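Local atomic coordinates of uncharacterized protein (Bacteroides fragilis, PDB entry 3EUR), a protein that is of unknown function but has a thioredoxin-like fold with a CXXC sequence, and is probably related to thiol-disulfide oxidoreductases. Residues A47-G52 and A113-Y118; V126-K129 and Q134-E137; N87-A90 and T94-Y97; G24-F29 and K122-L127; S72-P75 and E81-K84. All coordinates share one frame; numbering follows the deposited sequence.

Overall arrangement
All five contacts reach the same mixed sheet of a thioredoxin-like domain, and their chemistry changes with position. Contact 5 and contact 3, about 7 Å apart between centres, belong to one beta-alpha-beta unit: the first is a buried aromatic pair, the second an amide against F89, partly buried. Contact 1, also partly buried, ties helix 44-55 to the cis-proline loop through a selenium atom. It touches contact 2, where L117 meets V136, and contact 2 is buried and aliphatic, with a lysine at its exposed margin. Contact 4 shares V126 and L127 with contact 2, yet depends on a buried lysine ammonium that holds backbone carbonyls and a water.

Contact 1: A47-G52 and A113-Y118; sequences AEMIEG and AIPTLY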
# COMPACT_ATOMS: atom_id res chain seq x y z
N ALA A 47 11.57 -5.44 -3.44
CA ALA A 47 11.59 -5.88 -4.82
C ALA A 47 10.87 -7.20 -4.94
O ALA A 47 10.06 -7.37 -5.86
CB ALA A 47 13.01 -6.01 -5.33
N GLU A 48 11.08 -8.13 -4.02
CA GLU A 48 10.41 -9.41 -4.14
C GLU A 48 8.92 -9.28 -3.87
O GLU A 48 8.13 -10.02 -4.47
CB GLU A 48 11.06 -10.44 -3.23
CG GLU A 48 12.49 -10.81 -3.65
CD GLU A 48 12.65 -11.23 -5.13
OE1 GLU A 48 12.00 -12.23 -5.55
OE2 GLU A 48 13.45 -10.55 -5.86
N MSE A 49 8.52 -8.37 -2.99
CA MSE A 49 7.08 -8.17 -2.77
C MSE A 49 6.42 -7.56 -4.00
O MSE A 49 5.33 -7.99 -4.37
CB MSE A 49 6.82 -7.29 -1.54
CG MSE A 49 5.30 -7.20 -1.17
SE MSE A 49 4.95 -6.41 0.56
CE MSE A 49 5.42 -7.91 1.65
N ILE A 50 7.08 -6.62 -4.68
CA ILE A 50 6.56 -6.10 -5.94
C ILE A 50 6.37 -7.24 -6.93
O ILE A 50 5.33 -7.38 -7.54
CB ILE A 50 7.48 -5.02 -6.56
CG1 ILE A 50 7.46 -3.74 -5.71
CG2 ILE A 50 7.00 -4.69 -7.94
CD1 ILE A 50 8.47 -2.66 -6.16
N GLU A 51 7.40 -8.08 -7.07
CA GLU A 51 7.32 -9.16 -8.01
C GLU A 51 6.22 -10.13 -7.64
O GLU A 51 5.47 -10.63 -8.50
CB GLU A 51 8.68 -9.88 -8.03
CG GLU A 51 9.67 -9.22 -8.96
CD GLU A 51 9.29 -9.55 -10.39
OE1 GLU A 51 9.38 -10.73 -10.75
OE2 GLU A 51 8.82 -8.66 -11.13
N GLY A 52 6.09 -10.40 -6.35
CA GLY A 52 5.05 -11.28 -5.86
C GLY A 52 3.66 -10.79 -6.13
O GLY A 52 2.75 -11.57 -6.49
N ALA A 113 9.05 -2.82 10.10
CA ALA A 113 9.25 -4.00 9.27
C ALA A 113 8.79 -3.85 7.85
O ALA A 113 8.37 -4.83 7.21
CB ALA A 113 8.50 -5.19 9.90
N ILE A 114 8.84 -2.67 7.30
CA ILE A 114 8.58 -2.42 5.85
C ILE A 114 9.43 -3.36 5.01
O ILE A 114 10.59 -3.59 5.37
CB ILE A 114 8.98 -0.97 5.42
CG1 ILE A 114 7.85 -0.02 5.77
CG2 ILE A 114 9.31 -0.88 3.86
CD1 ILE A 114 6.78 -0.56 6.68
N PRO A 115 8.92 -3.96 3.93
CA PRO A 115 7.58 -3.71 3.36
C PRO A 115 6.48 -4.39 4.13
O PRO A 115 6.64 -5.44 4.63
CB PRO A 115 7.68 -4.35 1.98
CG PRO A 115 8.64 -5.41 2.15
CD PRO A 115 9.66 -4.87 3.06
N THR A 116 5.34 -3.71 4.19
CA THR A 116 4.17 -4.19 4.90
C THR A 116 2.86 -3.93 4.16
O THR A 116 2.65 -2.89 3.53
CB THR A 116 4.08 -3.56 6.31
OG1 THR A 116 5.40 -3.38 6.85
CG2 THR A 116 3.27 -4.46 7.24
N LEU A 117 1.98 -4.92 4.25
CA LEU A 117 0.66 -4.88 3.63
C LEU A 117 -0.45 -4.77 4.64
O LEU A 117 -0.44 -5.44 5.67
CB LEU A 117 0.44 -6.17 2.82
CG LEU A 117 1.38 -6.43 1.66
CD1 LEU A 117 1.10 -7.82 1.08
CD2 LEU A 117 1.25 -5.38 0.57
N TYR A 118 -1.43 -3.93 4.31
CA TYR A 118 -2.73 -3.92 4.99
C TYR A 118 -3.80 -4.14 3.94
O TYR A 118 -3.75 -3.53 2.89
CB TYR A 118 -3.01 -2.57 5.69
CG TYR A 118 -2.18 -2.26 6.88
CD1 TYR A 118 -2.76 -2.30 8.14
CD2 TYR A 118 -0.85 -2.00 6.77
CE1 TYR A 118 -2.06 -2.03 9.28
CE2 TYR A 118 -0.07 -1.73 7.96
CZ TYR A 118 -0.72 -1.79 9.19
OH TYR A 118 0.00 -1.54 10.36
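M49, a selenomethionine on helix 44-55, brings its selenium between P115 and L117, touching both. The two approaches differ. P115 lies across the side chain of M49 at a slant, and its CB comes 3.7 Å from M49 SE. L117 arrives head on, end to end with M49, so that the branch point CG is 3.7 Å from M49 SE and the methyl CD2 is 3.8 Å from the same atom. Selenium thus has P115 CB on one flank and the fork of the leucine on the other.

The shape of the M49 chain explains this reach. It leaves the helix extended, with CG opposite the backbone N (chi1 -173°), and bends only at its last torsion (chi3 -77°). That bend turns the terminal methyl toward the proline ring, CE lying 4.1 Å from P115 CG. The account holds for one of the two conformers modelled for M49, so the methyl position is not unique. L117 is further enclosed by F37 of strand 33-38, which M49 also touches, and the group is held by apolar packing.

P115 follows a cis peptide bond and stands just ahead of strand 116-120, whose L117 turns its side chain to the helix while T116 turns away. M49 joins the proline loop to the helix, one turn or so along from the CXXC sequence. A cis-proline before this strand, facing the helix whose N-terminal end carries the CXXC sequence, is a hallmark of the thioredoxin fold.

Contact 2: V126-K129 and Q134-E137; sequences VLLK and QKVE
L128 points its isobutyl group at helix 133-141, and its two methyls do different work. The apolar contacts come from CD1, which nestles on the helix backbone: it lies 3.7 Å from V136 CA, and it meets the V136 side chain at CG2, 4.0 Å away. CD1 is also 3.9 Å from the carbonyl oxygen of K135, a van der Waals approach to the helix surface.

The second kind of contact is with the aliphatic part of a charged side chain. K135 lies obliquely over the other methyl, with CE 3.9 Å and CG 4.2 Å from L128 CD2. Its chain starts extended and then kinks at chi2 (64°), a bend that brings CE back over the leucine and carries the amine beyond it at the exposed margin. V136 also packs on L117 and L35 of the sheet.

Backbone geometry sets up the leucine. L127 and L128 both face L119 of the neighbouring strand 116-120, a classic beta bulge in the outermost strand. Y139 of the same helix packs on both leucines of the bulge.

The atoms that meet are almost all hydrocarbon, the carbonyl of K135 being the exception, with the lysine methylenes closing the outer side. Between these two segments, burial of hydrocarbon and no directed polar bond joins the C-terminal helix to the edge strand.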
# COMPACT_ATOMS: atom_id res chain seq x y z
N VAL A 126 -9.79 -2.16 8.63
CA VAL A 126 -8.71 -3.10 8.51
C VAL A 126 -9.24 -4.52 8.52
O VAL A 126 -9.78 -4.98 9.51
CB VAL A 126 -7.63 -2.89 9.59
CG1 VAL A 126 -6.56 -3.96 9.51
CG2 VAL A 126 -7.05 -1.51 9.52
N LEU A 127 -9.05 -5.22 7.41
CA LEU A 127 -9.33 -6.65 7.25
C LEU A 127 -8.13 -7.49 7.60
O LEU A 127 -8.29 -8.60 8.16
CB LEU A 127 -9.80 -6.95 5.84
CG LEU A 127 -11.05 -6.21 5.33
CD1 LEU A 127 -11.31 -6.55 3.90
CD2 LEU A 127 -12.23 -6.46 6.25
N LEU A 128 -6.92 -7.07 7.23
CA LEU A 128 -5.68 -7.73 7.59
C LEU A 128 -4.66 -6.63 7.91
O LEU A 128 -4.52 -5.69 7.15
CB LEU A 128 -5.12 -8.60 6.49
CG LEU A 128 -5.92 -9.77 6.02
CD1 LEU A 128 -5.33 -10.34 4.72
CD2 LEU A 128 -6.00 -10.85 7.11
N LYS A 129 -4.01 -6.75 9.06
CA LYS A 129 -2.96 -5.87 9.50
C LYS A 129 -1.59 -6.53 9.31
O LYS A 129 -1.35 -7.59 9.87
CB LYS A 129 -3.16 -5.51 10.99
CG LYS A 129 -1.93 -4.76 11.55
CD LYS A 129 -2.13 -4.24 12.95
CE LYS A 129 -1.00 -3.36 13.41
NZ LYS A 129 -1.25 -2.77 14.79
N GLN A 134 1.02 -14.07 1.09
CA GLN A 134 0.25 -15.30 1.07
C GLN A 134 -0.99 -15.26 1.96
O GLN A 134 -2.03 -15.84 1.63
CB GLN A 134 1.15 -16.49 1.33
CG GLN A 134 1.71 -16.62 2.69
CD GLN A 134 2.52 -17.92 2.81
OE1 GLN A 134 3.50 -18.02 2.19
NE2 GLN A 134 2.08 -18.87 3.61
N LYS A 135 -0.93 -14.53 3.06
CA LYS A 135 -2.12 -14.37 3.89
C LYS A 135 -3.20 -13.53 3.17
O LYS A 135 -4.37 -13.83 3.25
CB LYS A 135 -1.74 -13.72 5.21
CG LYS A 135 -2.84 -13.43 6.13
CD LYS A 135 -3.54 -14.66 6.60
CE LYS A 135 -4.50 -14.35 7.77
NZ LYS A 135 -5.55 -15.43 7.88
N VAL A 136 -2.79 -12.49 2.44
CA VAL A 136 -3.74 -11.72 1.65
C VAL A 136 -4.39 -12.64 0.60
O VAL A 136 -5.62 -12.61 0.43
CB VAL A 136 -3.07 -10.51 0.98
CG1 VAL A 136 -4.02 -9.79 0.01
CG2 VAL A 136 -2.54 -9.53 2.04
N GLU A 137 -3.60 -13.47 -0.07
CA GLU A 137 -4.15 -14.36 -1.09
C GLU A 137 -5.14 -15.33 -0.47
O GLU A 137 -6.19 -15.61 -1.03
CB GLU A 137 -3.02 -15.13 -1.80
CG GLU A 137 -2.08 -14.28 -2.60
CD GLU A 137 -0.91 -15.10 -3.09
OE1 GLU A 137 -0.14 -15.61 -2.23
OE2 GLU A 137 -0.74 -15.23 -4.33

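Contact 3: N87-A90 and T94-Y97; sequences NDFA and TNGY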
# COMPACT_ATOMS: atom_id res chain seq x y z
N ASN A 87 9.11 3.25 -11.56
CA ASN A 87 8.64 2.37 -12.60
C ASN A 87 8.76 0.89 -12.29
O ASN A 87 8.26 0.09 -13.08
CB ASN A 87 9.28 2.70 -13.96
CG ASN A 87 8.88 4.06 -14.43
OD1 ASN A 87 9.68 4.97 -14.39
ND2 ASN A 87 7.63 4.21 -14.86
N ASP A 88 9.29 0.54 -11.12
CA ASP A 88 9.31 -0.84 -10.67
C ASP A 88 7.89 -1.32 -10.34
O ASP A 88 7.60 -2.52 -10.40
CB ASP A 88 10.14 -0.99 -9.39
CG ASP A 88 11.60 -0.72 -9.59
OD1 ASP A 88 12.01 -0.51 -10.76
OD2 ASP A 88 12.33 -0.72 -8.58
N PHE A 89 7.04 -0.40 -9.94
CA PHE A 89 5.67 -0.69 -9.57
C PHE A 89 4.84 -0.91 -10.82
O PHE A 89 5.14 -0.36 -11.86
CB PHE A 89 5.09 0.49 -8.77
CG PHE A 89 5.77 0.73 -7.44
CD1 PHE A 89 5.47 -0.06 -6.34
CD2 PHE A 89 6.77 1.64 -7.33
CE1 PHE A 89 6.13 0.13 -5.11
CE2 PHE A 89 7.44 1.81 -6.12
CZ PHE A 89 7.10 1.03 -5.01
N ALA A 90 3.82 -1.74 -10.74
CA ALA A 90 2.90 -1.82 -11.84
C ALA A 90 2.24 -0.48 -12.11
O ALA A 90 1.83 0.21 -11.18
CB ALA A 90 1.84 -2.90 -11.57
N THR A 94 -1.57 2.61 -7.68
CA THR A 94 -1.47 4.03 -7.32
C THR A 94 -0.25 4.16 -6.42
O THR A 94 -0.23 3.61 -5.34
CB THR A 94 -2.75 4.48 -6.66
OG1 THR A 94 -3.87 4.25 -7.55
CG2 THR A 94 -2.65 5.98 -6.30
N ASN A 95 0.78 4.84 -6.91
CA ASN A 95 2.08 4.83 -6.30
C ASN A 95 2.43 6.24 -5.81
O ASN A 95 2.65 7.11 -6.61
CB ASN A 95 3.07 4.29 -7.36
CG ASN A 95 2.65 2.88 -7.91
OD1 ASN A 95 2.48 1.95 -7.11
ND2 ASN A 95 2.54 2.71 -9.30
N GLY A 96 2.42 6.46 -4.50
CA GLY A 96 2.64 7.77 -3.95
C GLY A 96 3.68 7.81 -2.86
O GLY A 96 4.14 6.79 -2.37
N TYR A 97 4.06 9.03 -2.52
CA TYR A 97 4.95 9.30 -1.39
C TYR A 97 4.30 10.25 -0.40
O TYR A 97 3.38 10.99 -0.71
CB TYR A 97 6.32 9.82 -1.88
CG TYR A 97 6.28 11.14 -2.61
CD1 TYR A 97 6.52 12.34 -1.93
CD2 TYR A 97 6.04 11.20 -3.97
CE1 TYR A 97 6.52 13.57 -2.62
CE2 TYR A 97 6.08 12.42 -4.65
CZ TYR A 97 6.31 13.58 -3.96
OH TYR A 97 6.34 14.77 -4.69
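The N95 side-chain amide overlaps the CB and the base of the ring of F89, joining the loop after helix 79-85 to strand 94-97, the second strand of a beta-alpha-beta unit in this thioredoxin-like fold. The two side chains run past one another from opposing directions. N95 OD1 lies 3.4 Å from F89 CB and 3.5 Å from F89 CG, while N95 ND2 is also 3.4 Å from F89 CB, so both ends of the amide rest on the same methylene. The amide plane is tilted 33° from the plane of the ring, and the approach of OD1 to the ring is oblique.

One directed bond fixes the rotation of the amide. Its ND2 donates to A90 O at 3.2 Å, and the hydrogen points well, at 160°. The acceptor lies almost exactly in the amide plane of N95, so this group uses its N-H in the expected direction. The donor, by contrast, stands above the plane of the A90 carbonyl and misses its lone pairs.

N95 was modelled in two conformers, so the arrangement applies to one of them. F89 is also met by I50 of helix 44-55 and by P41, and S72 of the adjacent parallel strand lies beside both F89 and N95. Backbone bonds between S72 and both T94 and G96 pair the strands. In this conformer the amide oxygen OD1 of N95 is buried against the phenylalanine and has no hydrogen-bonding partner in the model.

Contact 4: G24-F29 and K122-L127; sequences GTLYQF and KNKTVL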
# COMPACT_ATOMS: atom_id res chain seq x y z
N GLY A 24 -3.77 13.08 -3.03
CA GLY A 24 -4.97 12.39 -2.60
C GLY A 24 -4.79 11.84 -1.24
O GLY A 24 -3.70 11.93 -0.69
N THR A 25 -5.87 11.36 -0.65
CA THR A 25 -5.80 10.78 0.65
C THR A 25 -6.27 9.33 0.64
O THR A 25 -7.04 8.90 -0.22
CB THR A 25 -6.62 11.57 1.70
OG1 THR A 25 -8.00 11.30 1.45
CG2 THR A 25 -6.32 13.09 1.65
N LEU A 26 -5.89 8.59 1.67
CA LEU A 26 -6.42 7.21 1.82
C LEU A 26 -7.95 7.21 1.81
O LEU A 26 -8.59 6.42 1.14
CB LEU A 26 -5.85 6.55 3.06
CG LEU A 26 -6.37 5.12 3.33
CD1 LEU A 26 -5.94 4.14 2.24
CD2 LEU A 26 -5.97 4.65 4.72
N TYR A 27 -8.55 8.12 2.58
CA TYR A 27 -9.98 8.06 2.76
C TYR A 27 -10.73 8.42 1.47
O TYR A 27 -11.86 8.02 1.30
CB TYR A 27 -10.45 8.95 3.94
CG TYR A 27 -10.11 8.40 5.30
CD1 TYR A 27 -9.37 7.24 5.49
CD2 TYR A 27 -10.52 9.08 6.42
CE1 TYR A 27 -9.07 6.77 6.76
CE2 TYR A 27 -10.24 8.62 7.70
CZ TYR A 27 -9.48 7.48 7.86
OH TYR A 27 -9.19 7.09 9.15
N GLN A 28 -10.09 9.18 0.59
CA GLN A 28 -10.67 9.53 -0.70
C GLN A 28 -10.48 8.45 -1.80
O GLN A 28 -10.99 8.62 -2.89
CB GLN A 28 -10.04 10.81 -1.21
CG GLN A 28 -10.34 12.06 -0.38
CD GLN A 28 -9.37 13.19 -0.68
OE1 GLN A 28 -8.48 13.07 -1.52
NE2 GLN A 28 -9.54 14.30 0.01
N PHE A 29 -9.73 7.39 -1.50
CA PHE A 29 -9.31 6.40 -2.51
C PHE A 29 -10.39 5.37 -2.70
O PHE A 29 -10.65 4.60 -1.78
CB PHE A 29 -8.02 5.76 -2.01
CG PHE A 29 -7.37 4.80 -2.98
CD1 PHE A 29 -6.67 5.31 -4.06
CD2 PHE A 29 -7.41 3.43 -2.80
CE1 PHE A 29 -6.02 4.45 -4.94
CE2 PHE A 29 -6.76 2.58 -3.67
CZ PHE A 29 -6.05 3.09 -4.74
N LYS A 122 -14.04 -1.32 1.86
CA LYS A 122 -14.44 -0.12 1.14
C LYS A 122 -14.42 1.13 2.00
O LYS A 122 -14.24 2.23 1.49
CB LYS A 122 -15.80 -0.28 0.47
CG LYS A 122 -16.97 -0.40 1.38
CD LYS A 122 -18.27 -0.57 0.65
CE LYS A 122 -19.44 -0.56 1.60
NZ LYS A 122 -20.72 -0.67 0.89
N ASN A 123 -14.65 0.94 3.30
CA ASN A 123 -14.66 2.03 4.29
C ASN A 123 -13.32 2.24 4.94
O ASN A 123 -13.20 3.03 5.86
CB ASN A 123 -15.71 1.77 5.34
CG ASN A 123 -17.10 1.56 4.77
OD1 ASN A 123 -17.81 0.57 5.15
ND2 ASN A 123 -17.53 2.44 3.95
N LYS A 124 -12.31 1.51 4.50
CA LYS A 124 -10.96 1.56 5.07
C LYS A 124 -10.87 0.88 6.45
O LYS A 124 -9.89 1.08 7.16
CB LYS A 124 -10.32 2.93 5.06
CG LYS A 124 -10.44 3.61 3.68
CD LYS A 124 -9.79 2.83 2.54
CE LYS A 124 -9.91 3.49 1.18
NZ LYS A 124 -11.29 3.52 0.65
N THR A 125 -11.83 0.03 6.75
CA THR A 125 -11.71 -0.85 7.92
C THR A 125 -10.64 -1.90 7.63
O THR A 125 -10.60 -2.50 6.56
CB THR A 125 -13.04 -1.52 8.23
OG1 THR A 125 -14.02 -0.51 8.47
CG2 THR A 125 -12.98 -2.46 9.45
N VAL A 126 -9.79 -2.16 8.63
CA VAL A 126 -8.71 -3.10 8.51
C VAL A 126 -9.24 -4.52 8.52
O VAL A 126 -9.78 -4.98 9.51
CB VAL A 126 -7.63 -2.89 9.59
CG1 VAL A 126 -6.56 -3.96 9.51
CG2 VAL A 126 -7.05 -1.51 9.52
N LEU A 127 -9.05 -5.22 7.41
CA LEU A 127 -9.33 -6.65 7.25
C LEU A 127 -8.13 -7.49 7.60
O LEU A 127 -8.29 -8.60 8.16
CB LEU A 127 -9.80 -6.95 5.84
CG LEU A 127 -11.05 -6.21 5.33
CD1 LEU A 127 -11.31 -6.55 3.90
CD2 LEU A 127 -12.23 -6.46 6.25
O HOH W 1 -12.87 5.51 1.94
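K124 runs its side chain past L26 and Y27 to reach the carbonyl oxygen of F29, linking the turn after edge strand 23-25 to the loop before strand 126-131 in the thioredoxin-like domain. L26 to F29 form a type I beta turn, and K124 donates to F29 O, the carbonyl of the turn's last residue. Its methylenes are folded, bent at chi2 (-59°) and again at chi4 (-68°), so the chain curls along the turn instead of leaving it. CG brushes Y27 CD1 at 4.2 Å, and CD passes the L26 methyl CD1 at 4.1 Å. CE lies 3.2 Å from L26 O.

Y27 is held by its hydroxyl to A11 O. Upstream, the T25 hydroxyl accepts from Q28 N in an ST motif. The backbone of K124 itself adopts a left-handed conformation.

K124 is a buried residue, and its NZ has three acceptors, F29 O, a water and, weakly, K122 O, which is consistent with its carrying a charge. The water bridges it to Y27 O, 2.8 Å from both K124 NZ and Y27 O. The shortest bond, from K124 NZ to F29 O, is 2.7 Å and runs nearly along the C=O axis.

Contact 5: S72-P75 and E81-K84; sequences SIYP and EWKK
Y74 and W82 slide past each other, their ring planes near parallel but displaced so far that they barely overlap. The Y74 ring and the five-membered ring of W82 have centroids 5.1 Å apart and planes at 20°. Instead of full stacking, the closer contacts involve the methylenes. W82 CB sits over one face of the phenol, 4.2 Å from the centroid of the Y74 ring, in a CH-pi contact. Y74 CB approaches the indole obliquely and comes 3.5 Å from W82 CD1, the tightest approach between the two residues.

Both side chains start with CG opposite their backbone N (chi1 175° for Y74), which lets them pass each other in opposite directions. The second shell then holds the rings in place. The hydroxyl of Y74 bonds to the backbone N of E78, and Y97 of strand 94-97 meets the indole at about 60°. Backbone pairing of Y74 with G96 fixes the strand, and N40 and P41 touch the Y74 side chain. Strand 68-74, helix 79-85 and strand 94-97 form a beta-alpha-beta unit, in which this pair joins the first strand to the helix.

The bonding is dispersive and CH-pi, so the helix is fitted to the strand by shape, while the polar tip of the tyrosine is satisfied by the turn leading into the helix.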
# COMPACT_ATOMS: atom_id res chain seq x y z
N SER A 72 0.36 2.02 -3.12
CA SER A 72 1.71 1.97 -2.59
C SER A 72 2.08 3.31 -1.98
O SER A 72 1.84 4.37 -2.58
CB SER A 72 2.70 1.63 -3.67
OG SER A 72 4.02 2.11 -3.41
N ILE A 73 2.67 3.29 -0.80
CA ILE A 73 3.04 4.51 -0.10
C ILE A 73 4.46 4.42 0.41
O ILE A 73 4.81 3.49 1.15
CB ILE A 73 2.06 4.86 1.04
CG1 ILE A 73 2.40 6.19 1.71
CG2 ILE A 73 1.93 3.82 2.12
CD1 ILE A 73 2.32 7.43 0.77
N TYR A 74 5.25 5.41 0.04
CA TYR A 74 6.61 5.58 0.51
C TYR A 74 6.65 6.59 1.62
O TYR A 74 6.29 7.75 1.40
CB TYR A 74 7.47 6.05 -0.66
CG TYR A 74 8.90 6.37 -0.28
CD1 TYR A 74 9.75 5.40 0.13
CD2 TYR A 74 9.42 7.61 -0.45
CE1 TYR A 74 11.06 5.70 0.47
CE2 TYR A 74 10.73 7.92 -0.09
CZ TYR A 74 11.55 6.96 0.33
OH TYR A 74 12.85 7.24 0.67
N PRO A 75 7.08 6.19 2.84
CA PRO A 75 6.96 7.10 4.00
C PRO A 75 8.25 7.80 4.39
O PRO A 75 8.28 8.50 5.39
CB PRO A 75 6.57 6.15 5.11
CG PRO A 75 7.35 4.91 4.78
CD PRO A 75 7.28 4.79 3.30
N GLU A 81 15.32 8.84 -5.03
CA GLU A 81 15.43 7.39 -5.15
C GLU A 81 14.09 6.69 -5.37
O GLU A 81 14.02 5.75 -6.16
CB GLU A 81 16.05 6.82 -3.90
CG GLU A 81 16.49 5.38 -4.07
CD GLU A 81 17.22 4.85 -2.85
OE1 GLU A 81 17.49 5.69 -1.96
OE2 GLU A 81 17.50 3.61 -2.78
N TRP A 82 13.06 7.08 -4.62
CA TRP A 82 11.71 6.66 -4.96
C TRP A 82 11.40 7.01 -6.42
O TRP A 82 10.89 6.16 -7.16
CB TRP A 82 10.71 7.33 -4.08
CG TRP A 82 9.32 6.87 -4.38
CD1 TRP A 82 8.72 5.74 -3.91
CD2 TRP A 82 8.37 7.52 -5.21
NE1 TRP A 82 7.47 5.62 -4.43
CE2 TRP A 82 7.20 6.73 -5.19
CE3 TRP A 82 8.37 8.71 -5.95
CZ2 TRP A 82 6.05 7.08 -5.91
CZ3 TRP A 82 7.23 9.04 -6.70
CH2 TRP A 82 6.08 8.24 -6.63
N LYS A 83 11.73 8.23 -6.85
CA LYS A 83 11.49 8.59 -8.24
C LYS A 83 12.31 7.67 -9.16
O LYS A 83 11.84 7.31 -10.23
CB LYS A 83 11.74 10.10 -8.49
CG LYS A 83 10.59 10.92 -7.87
CD LYS A 83 10.40 12.34 -8.42
CE LYS A 83 9.12 12.99 -7.84
NZ LYS A 83 7.94 13.12 -8.76
N LYS A 84 13.48 7.25 -8.67
CA LYS A 84 14.33 6.28 -9.36
C LYS A 84 13.68 4.90 -9.48
O LYS A 84 13.87 4.24 -10.50
CB LYS A 84 15.68 6.12 -8.64
CG LYS A 84 16.48 4.85 -9.03
CD LYS A 84 17.88 4.83 -8.43
CE LYS A 84 18.68 3.59 -8.87
NZ LYS A 84 20.10 3.61 -8.39